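Arginine kinase (Anthopleura japonica, PDB 4RF6) catalyses the reversible transfer of a phosphoryl group from ATP to L-arginine, giving phosphoarginine and ADP, with two kinase repeats joined in one chain. Local coordinates at residues Q525-T530 against I569-D574. Numbering follows the deposited sequence.
Sequences QYYPLT and IFHNND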
loop_
_atom_site.group_PDB
_atom_site.type_symbol
_atom_site.label_atom_id
_atom_site.label_comp_id
_atom_site.label_asym_id
_atom_site.label_seq_id
_atom_site.Cartn_x
_atom_site.Cartn_y
_atom_site.Cartn_z
ATOM N N GLN A 525 -7.627 19.888 10.116
ATOM C CA GLN A 525 -6.805 19.419 9.012
ATOM C C GLN A 525 -6.646 17.900 9.004
ATOM O O GLN A 525 -6.721 17.238 10.047
ATOM C CB GLN A 525 -5.434 20.087 9.062
ATOM C CG GLN A 525 -4.722 19.869 10.370
ATOM C CD GLN A 525 -4.712 21.103 11.244
ATOM O OE1 GLN A 525 -5.425 22.076 10.982
ATOM N NE2 GLN A 525 -3.893 21.075 12.292
ATOM N N TYR A 526 -6.423 17.362 7.810
ATOM C CA TYR A 526 -6.291 15.932 7.620
ATOM C C TYR A 526 -4.822 15.536 7.470
ATOM O O TYR A 526 -4.019 16.296 6.932
ATOM C CB TYR A 526 -7.089 15.512 6.386
ATOM C CG TYR A 526 -6.979 14.050 6.069
ATOM C CD1 TYR A 526 -7.535 13.099 6.910
ATOM C CD2 TYR A 526 -6.321 13.619 4.928
ATOM C CE1 TYR A 526 -7.433 11.756 6.624
ATOM C CE2 TYR A 526 -6.214 12.282 4.630
ATOM C CZ TYR A 526 -6.772 11.357 5.482
ATOM O OH TYR A 526 -6.673 10.021 5.190
ATOM N N TYR A 527 -4.478 14.351 7.962
ATOM C CA TYR A 527 -3.125 13.836 7.842
ATOM C C TYR A 527 -3.162 12.385 7.391
ATOM O O TYR A 527 -3.343 11.481 8.210
ATOM C CB TYR A 527 -2.395 13.919 9.179
ATOM C CG TYR A 527 -2.297 15.306 9.765
ATOM C CD1 TYR A 527 -1.390 16.226 9.263
ATOM C CD2 TYR A 527 -3.095 15.684 10.837
ATOM C CE1 TYR A 527 -1.286 17.492 9.800
ATOM C CE2 TYR A 527 -3.001 16.951 11.385
ATOM C CZ TYR A 527 -2.090 17.848 10.860
ATOM O OH TYR A 527 -1.984 19.112 11.396
ATOM N N PRO A 528 -2.991 12.154 6.081
ATOM C CA PRO A 528 -2.938 10.771 5.600
ATOM C C PRO A 528 -1.699 10.090 6.157
ATOM O O PRO A 528 -0.675 10.751 6.345
ATOM C CB PRO A 528 -2.806 10.933 4.085
ATOM C CG PRO A 528 -2.199 12.298 3.894
ATOM C CD PRO A 528 -2.770 13.136 5.002
ATOM N N LEU A 529 -1.794 8.795 6.437
ATOM C CA LEU A 529 -0.630 8.028 6.874
ATOM C C LEU A 529 0.348 7.826 5.730
ATOM O O LEU A 529 1.566 7.852 5.931
ATOM C CB LEU A 529 -1.051 6.669 7.445
ATOM C CG LEU A 529 -1.080 6.557 8.967
ATOM C CD1 LEU A 529 -1.833 7.725 9.563
ATOM C CD2 LEU A 529 -1.703 5.245 9.405
ATOM N N THR A 530 -0.196 7.625 4.533
ATOM C CA THR A 530 0.616 7.418 3.340
ATOM C C THR A 530 1.450 8.651 3.077
ATOM O O THR A 530 0.914 9.739 2.860
ATOM C CB THR A 530 -0.247 7.136 2.098
ATOM O OG1 THR A 530 -1.004 5.935 2.304
ATOM C CG2 THR A 530 0.627 6.968 0.866
ATOM N N ILE A 569 -5.699 10.615 9.536
ATOM C CA ILE A 569 -6.077 11.217 10.809
ATOM C C ILE A 569 -6.521 12.666 10.621
ATOM O O ILE A 569 -5.855 13.448 9.940
ATOM C CB ILE A 569 -4.896 11.189 11.802
ATOM C CG1 ILE A 569 -4.457 9.747 12.063
ATOM C CG2 ILE A 569 -5.267 11.893 13.101
ATOM C CD1 ILE A 569 -3.084 9.607 12.686
ATOM N N PHE A 570 -7.652 13.014 11.224
ATOM C CA PHE A 570 -8.145 14.380 11.220
ATOM C C PHE A 570 -8.342 14.825 12.664
ATOM O O PHE A 570 -8.809 14.044 13.501
ATOM C CB PHE A 570 -9.471 14.446 10.462
ATOM C CG PHE A 570 -10.152 15.791 10.525
ATOM C CD1 PHE A 570 -11.014 16.109 11.574
ATOM C CD2 PHE A 570 -9.957 16.727 9.518
ATOM C CE1 PHE A 570 -11.645 17.340 11.628
ATOM C CE2 PHE A 570 -10.588 17.962 9.564
ATOM C CZ PHE A 570 -11.435 18.266 10.619
ATOM N N HIS A 571 -7.998 16.074 12.963
ATOM C CA HIS A 571 -8.330 16.632 14.270
ATOM C C HIS A 571 -8.595 18.127 14.164
ATOM O O HIS A 571 -8.023 18.801 13.306
ATOM C CB HIS A 571 -7.226 16.337 15.292
ATOM C CG HIS A 571 -5.987 17.155 15.103
ATOM N ND1 HIS A 571 -5.905 18.479 15.483
ATOM C CD2 HIS A 571 -4.776 16.837 14.585
ATOM C CE1 HIS A 571 -4.700 18.941 15.201
ATOM N NE2 HIS A 571 -3.996 17.966 14.656
ATOM N N ASN A 572 -9.461 18.651 15.026
ATOM C CA ASN A 572 -9.764 20.079 14.985
ATOM C C ASN A 572 -8.662 20.933 15.621
ATOM O O ASN A 572 -7.728 20.413 16.238
ATOM C CB ASN A 572 -11.135 20.376 15.610
ATOM C CG ASN A 572 -11.157 20.167 17.113
ATOM O OD1 ASN A 572 -10.273 19.525 17.679
ATOM N ND2 ASN A 572 -12.187 20.699 17.766
ATOM N N ASN A 573 -8.772 22.245 15.469
ATOM C CA ASN A 573 -7.752 23.144 15.984
ATOM C C ASN A 573 -7.714 23.187 17.511
ATOM O O ASN A 573 -6.652 23.364 18.107
ATOM C CB ASN A 573 -7.945 24.548 15.409
ATOM C CG ASN A 573 -7.826 24.579 13.894
ATOM O OD1 ASN A 573 -6.936 23.956 13.318
ATOM N ND2 ASN A 573 -8.736 25.299 13.241
ATOM N N ASP A 574 -8.876 23.019 18.137
ATOM C CA ASP A 574 -8.974 23.023 19.594
ATOM C C ASP A 574 -8.495 21.702 20.209
ATOM O O ASP A 574 -8.329 21.600 21.429
ATOM C CB ASP A 574 -10.415 23.323 20.034
ATOM C CG ASP A 574 -10.863 24.732 19.664
ATOM O OD1 ASP A 574 -9.985 25.599 19.461
ATOM O OD2 ASP A 574 -12.089 24.967 19.579
#
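Y527 and I569 form the tight end of an antiparallel pairing between strand 524-528, an outermost strand of the eight-stranded sheet in the second repeat's catalytic domain, and its neighbour 568-572. The two backbones bond both ways here: Y527 N gives its hydrogen to I569 O at 2.6 Å, in the carbonyl plane, and I569 N reaches Y527 O at 2.8 Å from above that carbonyl's plane. Toward Q525 and H571 the ladder slackens, and both bonds of that pair are weak, H571 N lying 3.4 Å from Q525 O.

The non-hydrogen-bonded pair Y526 and F570 turns to the face covered by helix 501-516. In each, CG is anti to the backbone N, and F570 CB meets the edge of the Y526 ring. Phenylalanine suits the buried place against L515, whereas tyrosine, nearer the margin, carries a hydroxyl that bonds E508.

On the other face, branched I569 packs against L546 and F547, its CD1 touching L529 CD1 at 3.9 Å. Beside it, the Y527 and H571 rings run nearly parallel, planes 27° apart, but meet only at their rims: H571 NE2 comes up to the edge of the Y527 ring, 3.6 Å from CE2. Imidazole suits this spot because both its nitrogens find partners: NE2 bonds K539 weakly. Q525 and N573 finish the contact at its looser, more solvent-exposed end, where polar amides are at home. A chi1 of 74° sets H571 CG between the backbone N and the carbonyl carbon, and the ring leans toward Q525 and Y527 while ND1 donates to N572 O at 2.8 Å, nearly in the ring plane.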